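Local coordinates for isomaltose glucohydrolase (Kribbella flavida, PDB 5Z3E), which hydrolyses the alpha-1,6-glucosidic linkage of isomaltose from its non-reducing end, releasing beta-D-glucose and D-glucose inside the cell, at residues A42-A47 against D350-A355. The protein carries 1 engineered substitution. Residues are numbered along the deposited sequence; the frame is centred on the assembly and turned at random.
Sequences ARHSHA and DGDLPA. Engineered in segment 350-355: A355 (natural residue Glu).
The imidazole of H44 has CG anti to the backbone N (chi1 175°), which carries the ring off helix 32-52 toward D352, while D352, whose CB leaves its backbone away from the helix, keeps CG beside its own backbone N (chi1 -70°), a turn that brings the end of the side chain nearer to the helix. H44 NE2 then donates to D352 OD1 over 2.7 Å, in a moderately bent bond with an N-H...O angle of 155°. The acceptor sits almost exactly in the imidazole plane, whereas the nitrogen reaches OD1 on its anti side, tilted somewhat out of the carboxylate plane.

This His-carboxylate hydrogen bond joins the long helix near the start of the chain to the loop between helix 333-344 and strand 356-357, at the surface of this glycoside hydrolase family 15 enzyme. The same loop runs on to A355, engineered from the glutamate inferred to be a proton acceptor, but H44 lies well away from it.

Backbone carbonyls complete the ring's setting. D350 O lies over one face, offset toward the rim and 3.1 Å from H44 CE1, without a hydrogen bond to the ring; G351 O comes obliquely to H44 CD2, also at 3.1 Å. G351, without a side chain, lets its backbone come close to the ring at CD2. On the other ring nitrogen, ND1 hydrogen-bonds to O5 of a citrate, probably from the crystallisation liquor, as does R43 NH2. A carboxylate on NE2 and a citrate oxygen on ND1 would probably favour a protonated, positively charged imidazole. D348 OD1 accepts hydrogen bonds from D350 N and D352 N, a second-shell grip on the turn presenting the carboxylate.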
ATOM      1  N   ALA A  42       8.946  17.837   1.185  1.00 12.80           N
ATOM      2  CA  ALA A  42       9.440  16.779   0.300  1.00 13.23           C
ATOM      3  C   ALA A  42      10.880  16.426   0.649  1.00 12.69           C
ATOM      4  O   ALA A  42      11.231  15.245   0.747  1.00 13.10           O
ATOM      5  CB  ALA A  42       9.300  17.179  -1.157  1.00 13.83           C
ATOM      6  N   ARG A  43      11.741  17.428   0.809  1.00 13.73           N
ATOM      7  CA  ARG A  43      13.133  17.177   1.166  1.00 14.50           C
ATOM      8  C   ARG A  43      13.197  16.434   2.484  1.00 13.71           C
ATOM      9  O   ARG A  43      13.923  15.453   2.629  1.00 14.19           O
ATOM     10  CB  ARG A  43      13.890  18.540   1.252  1.00 16.70           C
ATOM     11  CG  ARG A  43      15.309  18.383   1.490  1.00 22.07           C
ATOM     12  CD  ARG A  43      15.889  19.609   2.214  1.00 24.15           C
ATOM     13  NE  ARG A  43      15.317  19.791   3.561  1.00 24.35           N
ATOM     14  CZ  ARG A  43      15.508  18.967   4.606  1.00 24.01           C
ATOM     15  NH1 ARG A  43      16.327  17.936   4.540  1.00 25.77           N
ATOM     16  NH2 ARG A  43      14.888  19.215   5.749  1.00 25.39           N
ATOM     17  N   HIS A  44      12.437  16.890   3.482  1.00 13.84           N
ATOM     18  CA  HIS A  44      12.421  16.233   4.767  1.00 14.08           C
ATOM     19  C   HIS A  44      11.903  14.806   4.660  1.00 13.51           C
ATOM     20  O   HIS A  44      12.405  13.919   5.346  1.00 13.94           O
ATOM     21  CB  HIS A  44      11.576  17.027   5.777  1.00 15.04           C
ATOM     22  CG  HIS A  44      11.426  16.349   7.090  1.00 14.75           C
ATOM     23  ND1 HIS A  44      12.471  16.226   7.996  1.00 16.95           N
ATOM     24  CD2 HIS A  44      10.383  15.676   7.630  1.00 16.25           C
ATOM     25  CE1 HIS A  44      12.061  15.528   9.034  1.00 18.30           C
ATOM     26  NE2 HIS A  44      10.802  15.190   8.847  1.00 18.01           N
ATOM     27  N   SER A  45      10.901  14.580   3.814  1.00 12.88           N
ATOM     28  CA  SER A  45      10.367  13.241   3.632  1.00 11.86           C
ATOM     29  C   SER A  45      11.440  12.290   3.127  1.00 12.08           C
ATOM     30  O   SER A  45      11.568  11.160   3.609  1.00 12.46           O
ATOM     31  CB  SER A  45       9.187  13.265   2.669  1.00 11.80           C
ATOM     32  OG  SER A  45       8.041  13.892   3.246  1.00 12.54           O
ATOM     33  N   HIS A  46      12.184  12.702   2.109  1.00 12.05           N
ATOM     34  CA  HIS A  46      13.286  11.886   1.639  1.00 12.43           C
ATOM     35  C   HIS A  46      14.297  11.637   2.743  1.00 12.69           C
ATOM     36  O   HIS A  46      14.784  10.510   2.932  1.00 12.98           O
ATOM     37  CB  HIS A  46      13.949  12.540   0.439  1.00 13.65           C
ATOM     38  CG  HIS A  46      15.248  11.891   0.079  1.00 13.06           C
ATOM     39  ND1 HIS A  46      16.450  12.386   0.467  1.00 15.69           N
ATOM     40  CD2 HIS A  46      15.520  10.755  -0.610  1.00 13.68           C
ATOM     41  CE1 HIS A  46      17.403  11.573   0.049  1.00 16.15           C
ATOM     42  NE2 HIS A  46      16.872  10.583  -0.621  1.00 14.27           N
ATOM     43  N   ALA A  47      14.643  12.675   3.513  1.00 13.27           N
ATOM     44  CA  ALA A  47      15.639  12.547   4.549  1.00 14.93           C
ATOM     45  C   ALA A  47      15.202  11.604   5.650  1.00 14.47           C
ATOM     46  O   ALA A  47      15.999  10.782   6.106  1.00 15.17           O
ATOM     47  CB  ALA A  47      15.990  13.925   5.124  1.00 17.71           C
ATOM     48  N   ASP A 350       9.003  19.249  13.411  1.00 25.34           N
ATOM     49  CA  ASP A 350      10.214  18.683  12.750  1.00 27.51           C
ATOM     50  C   ASP A 350       9.942  18.313  11.290  1.00 23.74           C
ATOM     51  O   ASP A 350      10.871  17.896  10.581  1.00 27.86           O
ATOM     52  CB  ASP A 350      10.694  17.425  13.499  1.00 27.96           C
ATOM     53  CG  ASP A 350      11.251  17.721  14.868  1.00 39.87           C
ATOM     54  OD1 ASP A 350      11.770  18.834  15.090  1.00 44.44           O
ATOM     55  OD2 ASP A 350      11.095  16.876  15.782  1.00 63.20           O
ATOM     56  N   GLY A 351       8.704  18.442  10.828  1.00 19.69           N
ATOM     57  CA  GLY A 351       8.298  18.016   9.470  1.00 19.03           C
ATOM     58  C   GLY A 351       7.784  16.618   9.414  1.00 16.15           C
ATOM     59  O   GLY A 351       7.428  16.138   8.338  1.00 16.20           O
ATOM     60  N   ASP A 352       7.734  15.933  10.563  1.00 16.19           N
ATOM     61  CA  ASP A 352       7.309  14.527  10.534  1.00 15.00           C
ATOM     62  C   ASP A 352       5.803  14.418  10.385  1.00 14.50           C
ATOM     63  O   ASP A 352       5.025  15.202  10.965  1.00 15.84           O
ATOM     64  CB  ASP A 352       7.736  13.824  11.829  1.00 16.13           C
ATOM     65  CG  ASP A 352       9.217  13.616  11.955  1.00 18.33           C
ATOM     66  OD1 ASP A 352       9.941  13.720  10.947  1.00 18.14           O
ATOM     67  OD2 ASP A 352       9.640  13.286  13.068  1.00 21.39           O
ATOM     68  N   LEU A 353       5.380  13.399   9.629  1.00 13.54           N
ATOM     69  CA  LEU A 353       3.979  13.154   9.368  1.00 12.92           C
ATOM     70  C   LEU A 353       3.505  11.960  10.163  1.00 12.68           C
ATOM     71  O   LEU A 353       4.119  10.873  10.088  1.00 13.53           O
ATOM     72  CB  LEU A 353       3.726  12.891   7.875  1.00 12.46           C
ATOM     73  CG  LEU A 353       3.882  14.102   6.965  1.00 12.82           C
ATOM     74  CD1 LEU A 353       3.945  13.655   5.524  1.00 12.40           C
ATOM     75  CD2 LEU A 353       2.754  15.091   7.168  1.00 13.38           C
ATOM     76  N   PRO A 354       2.435  12.108  10.921  1.00 13.22           N
ATOM     77  CA  PRO A 354       1.879  10.993  11.681  1.00 13.46           C
ATOM     78  C   PRO A 354       1.143  10.019  10.765  1.00 12.61           C
ATOM     79  O   PRO A 354       0.818  10.340   9.610  1.00 12.69           O
ATOM     80  CB  PRO A 354       0.885  11.652  12.621  1.00 16.44           C
ATOM     81  CG  PRO A 354       0.470  12.814  11.878  1.00 20.93           C
ATOM     82  CD  PRO A 354       1.641  13.331  11.087  1.00 15.51           C
ATOM     83  N   ALA A 355       0.811   8.853  11.319  1.00 12.22           N
ATOM     84  CA  ALA A 355      -0.096   7.952  10.614  1.00 12.20           C
ATOM     85  C   ALA A 355      -1.471   8.599  10.405  1.00 11.80           C
ATOM     86  O   ALA A 355      -2.078   8.508   9.348  1.00 11.60           O
ATOM     87  CB  ALA A 355      -0.246   6.656  11.367  1.00 13.03           C
TER